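Local coordinates for protein BtGH115A (Bacteroides thetaiotaomicron, PDB 5BY3) that acts as a family GH115 4-O-methyl-alpha-glucuronidase with specificity for decorated arabinogalactans, probably hydrolysing the bond that links the uronic acid to the glycan, at residues Gln52-Ser56 / Pro140-Phe146; Asp676-Phe682 / His755-Ala761; Val711-Gly715 / Thr750-Gln756. All blocks are in the same frame, centred on the assembly; numbering follows the deposited sequence.

Contact 1: residues Gln52-Ser56 / Pro140-Phe146; sequences QTVLS and PEKKETF
Val54, which loses the most surface here, lies in the last turn of helix 38-55 and faces a chain extended over 140-143; helical Glu144 (-75/-48) then breaks the run before strand 145-148. The CA atoms of Val54 and Lys142 are 4.3 Å apart. Gln52 O still takes the i+4 amide of Ser56, but the chain leaves the helix at Ser56 with positive phi, and Val54 O instead accepts Lys143 N at 2.7 Å and 165°, with Lys142 CA 3.2 Å from the same oxygen. A late helix carbonyl is thus paired to an extended chain leading into a strand. With chi1 t, Val54 sets CG2 3.8 Å from Pro140 CB and CG1 3.7 Å from Lys143 CD, the lysine's aliphatic part serving as an apolar cover. Leu55 (m, t) points CA-to-CB away, yet CD2 reaches Lys143 O at 3.4 Å and CD1 Phe146 CB at 4.0 Å. Leu55 and Phe146 also pack on strand 20-23, the antiparallel partner of strand 145-148, while Val54 touches Val129 beyond helix 113-126.

Contact 2: residues Asp676-Phe682 / His755-Ala761; sequences DALTFSF and HQLVIKA
Strand 677-682 runs antiparallel to strand 755-761, their axes 4.5 Å apart at closest approach and at 157°, in a regular ladder alternating hydrogen-bonded and non-hydrogen-bonded pairs. Asp676 O accepts Ala761 N at 2.9 Å. Ala677 pairs with Lys760 without hydrogen bonds. Leu678 and Ile759 exchange two bonds, N to O and O to N, both 2.9 Å. Beta-branched Thr679 (m) suits an extended backbone and sets OG1 3.4 Å from Val758 CG2. Phe680 (m) bonds Leu757: Phe680 N to Leu757 O is 2.8 Å, Leu757 N to Phe680 O 2.7 Å. Ser681 and Gln756 form a non-hydrogen-bonded pair; their face, with Ala677, Thr679, Val758 and Lys760, is mostly more exposed and polar. Phe682 (p) bonds His755 by N to O at 3.1 Å and O to N at 2.9 Å; its ring lies over His755 CB, a CH-pi contact. Large, mostly apolar Leu678, Phe680, Phe682, His755, Leu757 and Ile759 fill the buried face. Here 677-682 is an edge strand within this chain, 708-713 flanks 755-761, and Leu678, Phe680 and Ile759 pack on strand 766-772.

Contact 3: residues Val711-Gly715 / Thr750-Gln756; sequences VSLDG and TGKKSHQ
Thr750 begins a surface turn that leads into strand 755-761. Gly751 adopts phi/psi 110/24, where a side chain would collide with the preceding carbonyl. Lys752 points CA-to-CB toward segment 711-715 and brings CE to 4.1 Å from Asp714 CG, a loose approach of its alkyl chain. After Lys753, also at positive phi, the chain extends again. His755 (m) turns its ring edge to Asp714, and His755 ND1 donates to Asp714 OD2 at 2.8 Å; His755 CB also lies 4.3 Å from Leu713 CD1. Gln756 N donates to Asp714 OD1 at 2.8 Å, while Gln756 O accepts Asp714 N at 2.9 Å and approaches Leu713 CA at 3.6 Å. Asp714, just past its strand and left-handed at 59/54 with chi1 m, lets one carboxylate oxygen accept a backbone amide and the other the histidine, a double role that a short acidic side chain fits. Strand 708-713 lies between 755-761 and 719-722, while strand 677-682 pairs with the other edge of 755-761, where the Phe682 and His755 rings meet.

Contacts 2 and 3 belong to one antiparallel sheet in the C-terminal family region: both use strand 755-761, share His755 and Gln756, and have centres about 10 Å apart. Val758 N and Ser712 O, 2.8 Å apart, join them as a probable hydrogen bond, and Phe682 CZ packs 3.6 Å from Leu713 CD1. Contact 2 is a regular backbone ladder with one largely buried side-chain face; contact 3, nested within its loop, lies at the exposed end of the sheet, where a carboxylate supplements the main-chain pairing. Contact 1, with its centre about 58 Å from that of contact 2, instead joins a helix end to a loop through one backbone bond and apolar packing, partly buried beside strand 20-23.

Contact 1: residues Gln52-Ser56 / Pro140-Phe146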
loop_
_atom_site.group_PDB
_atom_site.type_symbol
_atom_site.label_atom_id
_atom_site.label_comp_id
_atom_site.label_asym_id
_atom_site.label_seq_id
_atom_site.Cartn_x
_atom_site.Cartn_y
_atom_site.Cartn_z
ATOM N N GLN A 52 -17.171 -25.565 -6.890
ATOM C CA GLN A 52 -17.390 -26.516 -5.817
ATOM C C GLN A 52 -17.819 -25.852 -4.502
ATOM O O GLN A 52 -18.807 -26.278 -3.894
ATOM C CB GLN A 52 -16.107 -27.342 -5.580
ATOM C CG GLN A 52 -16.298 -28.666 -4.859
ATOM C CD GLN A 52 -17.312 -29.601 -5.540
ATOM O OE1 GLN A 52 -17.069 -30.139 -6.623
ATOM N NE2 GLN A 52 -18.458 -29.794 -4.894
ATOM N N THR A 53 -17.074 -24.837 -4.043
ATOM C CA THR A 53 -17.357 -24.224 -2.736
ATOM C C THR A 53 -18.751 -23.574 -2.755
ATOM O O THR A 53 -19.576 -23.832 -1.881
ATOM C CB THR A 53 -16.284 -23.206 -2.337
ATOM O OG1 THR A 53 -14.987 -23.801 -2.464
ATOM C CG2 THR A 53 -16.450 -22.735 -0.901
ATOM N N VAL A 54 -19.022 -22.769 -3.774
ATOM C CA VAL A 54 -20.176 -21.895 -3.734
ATOM C C VAL A 54 -21.376 -22.688 -4.153
ATOM O O VAL A 54 -22.429 -22.509 -3.569
ATOM C CB VAL A 54 -19.998 -20.622 -4.618
ATOM C CG1 VAL A 54 -21.311 -19.841 -4.848
ATOM C CG2 VAL A 54 -18.976 -19.697 -3.991
ATOM N N LEU A 55 -21.204 -23.563 -5.139
ATOM C CA LEU A 55 -22.325 -24.226 -5.801
ATOM C C LEU A 55 -22.362 -25.756 -5.683
ATOM O O LEU A 55 -23.297 -26.369 -6.165
ATOM C CB LEU A 55 -22.400 -23.832 -7.284
ATOM C CG LEU A 55 -22.952 -22.466 -7.667
ATOM C CD1 LEU A 55 -22.776 -22.304 -9.163
ATOM C CD2 LEU A 55 -24.431 -22.312 -7.329
ATOM N N SER A 56 -21.368 -26.386 -5.062
ATOM C CA SER A 56 -21.335 -27.870 -4.977
ATOM C C SER A 56 -21.356 -28.472 -6.403
ATOM O O SER A 56 -21.986 -29.504 -6.663
ATOM C CB SER A 56 -22.476 -28.409 -4.100
ATOM O OG SER A 56 -22.455 -27.761 -2.845
ATOM N N PRO A 140 -16.617 -18.302 1.487
ATOM C CA PRO A 140 -17.727 -17.916 0.550
ATOM C C PRO A 140 -19.023 -18.541 0.987
ATOM O O PRO A 140 -19.032 -19.603 1.620
ATOM C CB PRO A 140 -17.309 -18.479 -0.823
ATOM C CG PRO A 140 -15.866 -18.912 -0.642
ATOM C CD PRO A 140 -15.575 -19.124 0.833
ATOM N N GLU A 141 -20.105 -17.860 0.674
ATOM C CA GLU A 141 -21.418 -18.340 1.017
ATOM C C GLU A 141 -21.770 -19.361 -0.055
ATOM O O GLU A 141 -21.237 -19.302 -1.170
ATOM C CB GLU A 141 -22.408 -17.175 1.039
ATOM C CG GLU A 141 -22.241 -16.287 2.258
ATOM C CD GLU A 141 -23.413 -15.357 2.473
ATOM O OE1 GLU A 141 -23.186 -14.120 2.457
ATOM O OE2 GLU A 141 -24.552 -15.861 2.653
ATOM N N LYS A 142 -22.649 -20.296 0.283
ATOM C CA LYS A 142 -23.128 -21.232 -0.712
ATOM C C LYS A 142 -24.309 -20.606 -1.420
ATOM O O LYS A 142 -25.009 -19.779 -0.848
ATOM C CB LYS A 142 -23.505 -22.559 -0.084
ATOM C CG LYS A 142 -22.307 -23.338 0.445
ATOM C CD LYS A 142 -22.647 -23.992 1.775
ATOM C CE LYS A 142 -23.279 -25.356 1.588
ATOM N NZ LYS A 142 -22.163 -26.334 1.617
ATOM N N LYS A 143 -24.503 -20.980 -2.676
ATOM C CA LYS A 143 -25.658 -20.515 -3.416
ATOM C C LYS A 143 -26.491 -21.643 -3.938
ATOM O O LYS A 143 -25.979 -22.708 -4.282
ATOM C CB LYS A 143 -25.236 -19.594 -4.554
ATOM C CG LYS A 143 -25.160 -18.152 -4.103
ATOM C CD LYS A 143 -24.053 -17.415 -4.802
ATOM C CE LYS A 143 -24.464 -16.977 -6.176
ATOM N NZ LYS A 143 -24.117 -15.550 -6.085
ATOM N N GLU A 144 -27.786 -21.404 -3.988
ATOM C CA GLU A 144 -28.708 -22.350 -4.576
ATOM C C GLU A 144 -28.654 -22.378 -6.087
ATOM O O GLU A 144 -28.627 -23.461 -6.658
ATOM C CB GLU A 144 -30.127 -22.084 -4.096
ATOM C CG GLU A 144 -30.564 -23.079 -3.041
ATOM C CD GLU A 144 -30.559 -24.537 -3.531
ATOM O OE1 GLU A 144 -31.120 -24.820 -4.626
ATOM O OE2 GLU A 144 -29.991 -25.400 -2.811
ATOM N N THR A 145 -28.696 -21.202 -6.725
ATOM C CA THR A 145 -28.483 -21.059 -8.179
ATOM C C THR A 145 -27.641 -19.816 -8.465
ATOM O O THR A 145 -27.611 -18.857 -7.682
ATOM C CB THR A 145 -29.783 -20.900 -8.988
ATOM O OG1 THR A 145 -30.517 -19.809 -8.445
ATOM C CG2 THR A 145 -30.664 -22.161 -8.955
ATOM N N PHE A 146 -26.940 -19.871 -9.592
ATOM C CA PHE A 146 -26.265 -18.737 -10.169
ATOM C C PHE A 146 -26.823 -18.486 -11.565
ATOM O O PHE A 146 -26.743 -19.367 -12.419
ATOM C CB PHE A 146 -24.766 -18.975 -10.231
ATOM C CG PHE A 146 -24.022 -17.867 -10.899
ATOM C CD1 PHE A 146 -23.970 -16.595 -10.315
ATOM C CD2 PHE A 146 -23.385 -18.078 -12.120
ATOM C CE1 PHE A 146 -23.285 -15.552 -10.945
ATOM C CE2 PHE A 146 -22.711 -17.046 -12.742
ATOM C CZ PHE A 146 -22.665 -15.784 -12.156
#

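Contact 2: residues Asp676-Phe682 / His755-Ala761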
loop_
_atom_site.group_PDB
_atom_site.type_symbol
_atom_site.label_atom_id
_atom_site.label_comp_id
_atom_site.label_asym_id
_atom_site.label_seq_id
_atom_site.Cartn_x
_atom_site.Cartn_y
_atom_site.Cartn_z
ATOM N N ASP A 676 -6.051 29.954 -5.930
ATOM C CA ASP A 676 -7.276 30.117 -5.106
ATOM C C ASP A 676 -6.949 30.461 -3.678
ATOM O O ASP A 676 -5.811 30.282 -3.233
ATOM C CB ASP A 676 -8.185 28.887 -5.143
ATOM C CG ASP A 676 -8.860 28.706 -6.488
ATOM O OD1 ASP A 676 -8.544 29.474 -7.430
ATOM O OD2 ASP A 676 -9.718 27.798 -6.605
ATOM N N ALA A 677 -7.957 30.970 -2.973
ATOM C CA ALA A 677 -7.835 31.373 -1.577
ATOM C C ALA A 677 -9.054 30.989 -0.808
ATOM O O ALA A 677 -10.152 30.976 -1.350
ATOM C CB ALA A 677 -7.627 32.876 -1.447
ATOM N N LEU A 678 -8.817 30.658 0.459
ATOM C CA LEU A 678 -9.825 30.605 1.503
ATOM C C LEU A 678 -9.743 31.838 2.424
ATOM O O LEU A 678 -8.659 32.404 2.662
ATOM C CB LEU A 678 -9.658 29.326 2.311
ATOM C CG LEU A 678 -10.476 28.098 1.901
ATOM C CD1 LEU A 678 -10.780 28.006 0.396
ATOM C CD2 LEU A 678 -9.812 26.841 2.459
ATOM N N THR A 679 -10.899 32.227 2.949
ATOM C CA THR A 679 -11.071 33.472 3.679
ATOM C C THR A 679 -11.801 33.096 4.988
ATOM O O THR A 679 -12.908 32.553 4.955
ATOM C CB THR A 679 -11.866 34.469 2.786
ATOM O OG1 THR A 679 -11.140 34.742 1.567
ATOM C CG2 THR A 679 -12.211 35.793 3.502
ATOM N N PHE A 680 -11.149 33.317 6.131
ATOM C CA PHE A 680 -11.735 32.993 7.452
ATOM C C PHE A 680 -11.996 34.270 8.224
ATOM O O PHE A 680 -11.200 35.206 8.153
ATOM C CB PHE A 680 -10.812 32.103 8.288
ATOM C CG PHE A 680 -10.555 30.772 7.677
ATOM C CD1 PHE A 680 -9.536 30.605 6.749
ATOM C CD2 PHE A 680 -11.345 29.692 8.003
ATOM C CE1 PHE A 680 -9.313 29.381 6.157
ATOM C CE2 PHE A 680 -11.119 28.460 7.424
ATOM C CZ PHE A 680 -10.106 28.304 6.498
ATOM N N SER A 681 -13.087 34.297 8.981
ATOM C CA SER A 681 -13.452 35.508 9.700
ATOM C C SER A 681 -13.728 35.277 11.186
ATOM O O SER A 681 -14.199 34.197 11.623
ATOM C CB SER A 681 -14.615 36.236 9.010
ATOM O OG SER A 681 -15.811 35.481 9.120
ATOM N N PHE A 682 -13.433 36.324 11.953
ATOM C CA PHE A 682 -13.522 36.246 13.392
ATOM C C PHE A 682 -13.655 37.639 13.975
ATOM O O PHE A 682 -13.318 38.650 13.320
ATOM C CB PHE A 682 -12.304 35.496 13.979
ATOM C CG PHE A 682 -10.976 36.148 13.681
ATOM C CD1 PHE A 682 -10.371 36.013 12.429
ATOM C CD2 PHE A 682 -10.328 36.899 14.653
ATOM C CE1 PHE A 682 -9.154 36.624 12.146
ATOM C CE2 PHE A 682 -9.108 37.509 14.379
ATOM C CZ PHE A 682 -8.519 37.367 13.123
ATOM N N HIS A 755 -12.383 40.924 11.692
ATOM C CA HIS A 755 -11.195 40.593 10.870
ATOM C C HIS A 755 -11.429 39.445 9.914
ATOM O O HIS A 755 -12.245 38.554 10.180
ATOM C CB HIS A 755 -9.973 40.216 11.717
ATOM C CG HIS A 755 -9.769 41.079 12.909
ATOM N ND1 HIS A 755 -9.058 42.260 12.856
ATOM C CD2 HIS A 755 -10.189 40.939 14.189
ATOM C CE1 HIS A 755 -9.050 42.810 14.057
ATOM N NE2 HIS A 755 -9.723 42.027 14.884
ATOM N N GLN A 756 -10.655 39.461 8.834
ATOM C CA GLN A 756 -10.571 38.358 7.900
ATOM C C GLN A 756 -9.123 37.885 7.654
ATOM O O GLN A 756 -8.221 38.712 7.461
ATOM C CB GLN A 756 -11.236 38.750 6.580
ATOM C CG GLN A 756 -12.748 38.671 6.618
ATOM C CD GLN A 756 -13.391 39.370 5.445
ATOM O OE1 GLN A 756 -12.909 39.297 4.303
ATOM N NE2 GLN A 756 -14.496 40.051 5.717
ATOM N N LEU A 757 -8.927 36.561 7.641
ATOM C CA LEU A 757 -7.638 35.935 7.366
ATOM C C LEU A 757 -7.721 35.214 6.037
ATOM O O LEU A 757 -8.510 34.283 5.892
ATOM C CB LEU A 757 -7.279 34.922 8.467
ATOM C CG LEU A 757 -5.860 34.313 8.372
ATOM C CD1 LEU A 757 -4.810 35.229 8.994
ATOM C CD2 LEU A 757 -5.818 32.946 9.025
ATOM N N VAL A 758 -6.906 35.637 5.075
ATOM C CA VAL A 758 -6.909 35.017 3.756
ATOM C C VAL A 758 -5.664 34.128 3.545
ATOM O O VAL A 758 -4.519 34.611 3.573
ATOM C CB VAL A 758 -7.126 36.077 2.647
ATOM C CG1 VAL A 758 -6.859 35.522 1.249
ATOM C CG2 VAL A 758 -8.542 36.637 2.737
ATOM N N ILE A 759 -5.923 32.826 3.369
ATOM C CA ILE A 759 -4.918 31.798 2.967
ATOM C C ILE A 759 -5.006 31.493 1.460
ATOM O O ILE A 759 -5.998 30.923 0.988
ATOM C CB ILE A 759 -5.054 30.495 3.818
ATOM C CG1 ILE A 759 -4.770 30.788 5.297
ATOM C CG2 ILE A 759 -4.108 29.412 3.322
ATOM C CD1 ILE A 759 -5.547 29.940 6.277
ATOM N N LYS A 760 -3.978 31.881 0.712
ATOM C CA LYS A 760 -3.941 31.665 -0.733
ATOM C C LYS A 760 -2.887 30.620 -1.143
ATOM O O LYS A 760 -1.747 30.680 -0.674
ATOM C CB LYS A 760 -3.672 32.996 -1.440
ATOM C CG LYS A 760 -3.814 32.938 -2.950
ATOM C CD LYS A 760 -3.653 34.298 -3.596
ATOM C CE LYS A 760 -3.398 34.131 -5.080
ATOM N NZ LYS A 760 -3.726 35.364 -5.854
ATOM N N ALA A 761 -3.253 29.687 -2.024
ATOM C CA ALA A 761 -2.295 28.712 -2.533
ATOM C C ALA A 761 -1.494 29.275 -3.694
ATOM O O ALA A 761 -2.086 29.752 -4.676
ATOM C CB ALA A 761 -3.009 27.459 -2.991
#

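Contact 3: residues Val711-Gly715 / Thr750-Gln756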
loop_
_atom_site.group_PDB
_atom_site.type_symbol
_atom_site.label_atom_id
_atom_site.label_comp_id
_atom_site.label_asym_id
_atom_site.label_seq_id
_atom_site.Cartn_x
_atom_site.Cartn_y
_atom_site.Cartn_z
ATOM N N VAL A 711 -0.427 34.164 3.807
ATOM C CA VAL A 711 -1.368 34.575 4.858
ATOM C C VAL A 711 -1.545 36.093 4.851
ATOM O O VAL A 711 -0.563 36.846 4.764
ATOM C CB VAL A 711 -0.873 34.154 6.245
ATOM C CG1 VAL A 711 -1.827 33.178 6.891
ATOM C CG2 VAL A 711 0.526 33.571 6.145
ATOM N N SER A 712 -2.791 36.550 4.927
ATOM C CA SER A 712 -3.051 37.996 5.005
ATOM C C SER A 712 -4.196 38.309 5.944
ATOM O O SER A 712 -5.344 37.901 5.701
ATOM C CB SER A 712 -3.276 38.620 3.616
ATOM O OG SER A 712 -3.460 40.025 3.708
ATOM N N LEU A 713 -3.848 38.999 7.030
ATOM C CA LEU A 713 -4.808 39.540 7.985
ATOM C C LEU A 713 -5.246 40.954 7.566
ATOM O O LEU A 713 -4.457 41.909 7.601
ATOM C CB LEU A 713 -4.226 39.554 9.401
ATOM C CG LEU A 713 -5.195 40.101 10.465
ATOM C CD1 LEU A 713 -5.832 39.010 11.307
ATOM C CD2 LEU A 713 -4.509 41.132 11.354
ATOM N N ASP A 714 -6.515 41.061 7.174
ATOM C CA ASP A 714 -7.183 42.329 6.842
ATOM C C ASP A 714 -6.499 43.063 5.703
ATOM O O ASP A 714 -6.122 44.227 5.843
ATOM C CB ASP A 714 -7.334 43.196 8.106
ATOM C CG ASP A 714 -8.124 42.487 9.186
ATOM O OD1 ASP A 714 -8.952 41.628 8.801
ATOM O OD2 ASP A 714 -7.919 42.765 10.394
ATOM N N GLY A 715 -6.322 42.361 4.586
ATOM C CA GLY A 715 -5.760 42.946 3.365
ATOM C C GLY A 715 -4.267 43.243 3.344
ATOM O O GLY A 715 -3.739 43.640 2.295
ATOM N N THR A 750 -5.038 45.238 13.943
ATOM C CA THR A 750 -5.237 46.674 14.122
ATOM C C THR A 750 -6.058 46.930 15.392
ATOM O O THR A 750 -5.785 47.881 16.129
ATOM C CB THR A 750 -5.859 47.366 12.892
ATOM O OG1 THR A 750 -6.851 46.519 12.305
ATOM C CG2 THR A 750 -4.788 47.691 11.851
ATOM N N GLY A 751 -7.025 46.055 15.666
ATOM C CA GLY A 751 -7.938 46.223 16.800
ATOM C C GLY A 751 -9.348 46.551 16.331
ATOM O O GLY A 751 -10.141 47.110 17.089
ATOM N N LYS A 752 -9.643 46.142 15.090
ATOM C CA LYS A 752 -10.840 46.483 14.309
ATOM C C LYS A 752 -12.226 46.147 14.869
ATOM O O LYS A 752 -13.127 46.978 14.723
ATOM C CB LYS A 752 -10.756 45.846 12.919
ATOM C CG LYS A 752 -10.220 46.725 11.809
ATOM C CD LYS A 752 -11.017 46.463 10.532
ATOM C CE LYS A 752 -10.148 46.044 9.352
ATOM N NZ LYS A 752 -9.106 47.036 8.966
ATOM N N LYS A 753 -12.389 44.952 15.466
ATOM C CA LYS A 753 -13.710 44.328 15.849
ATOM C C LYS A 753 -14.221 43.218 14.876
ATOM O O LYS A 753 -14.916 42.271 15.300
ATOM C CB LYS A 753 -14.819 45.377 16.126
ATOM C CG LYS A 753 -15.903 44.963 17.102
ATOM C CD LYS A 753 -16.717 46.158 17.593
ATOM C CE LYS A 753 -17.372 45.884 18.949
ATOM N NZ LYS A 753 -17.774 44.450 19.152
ATOM N N SER A 754 -13.871 43.353 13.592
ATOM C CA SER A 754 -14.155 42.348 12.563
ATOM C C SER A 754 -12.895 42.159 11.747
ATOM O O SER A 754 -12.401 43.131 11.171
ATOM C CB SER A 754 -15.291 42.817 11.638
ATOM O OG SER A 754 -15.360 42.055 10.425
ATOM N N HIS A 755 -12.383 40.924 11.692
ATOM C CA HIS A 755 -11.195 40.593 10.870
ATOM C C HIS A 755 -11.429 39.445 9.914
ATOM O O HIS A 755 -12.245 38.554 10.180
ATOM C CB HIS A 755 -9.973 40.216 11.717
ATOM C CG HIS A 755 -9.769 41.079 12.909
ATOM N ND1 HIS A 755 -9.058 42.260 12.856
ATOM C CD2 HIS A 755 -10.189 40.939 14.189
ATOM C CE1 HIS A 755 -9.050 42.810 14.057
ATOM N NE2 HIS A 755 -9.723 42.027 14.884
ATOM N N GLN A 756 -10.655 39.461 8.834
ATOM C CA GLN A 756 -10.571 38.358 7.900
ATOM C C GLN A 756 -9.123 37.885 7.654
ATOM O O GLN A 756 -8.221 38.712 7.461
ATOM C CB GLN A 756 -11.236 38.750 6.580
ATOM C CG GLN A 756 -12.748 38.671 6.618
ATOM C CD GLN A 756 -13.391 39.370 5.445
ATOM O OE1 GLN A 756 -12.909 39.297 4.303
ATOM N NE2 GLN A 756 -14.496 40.051 5.717
#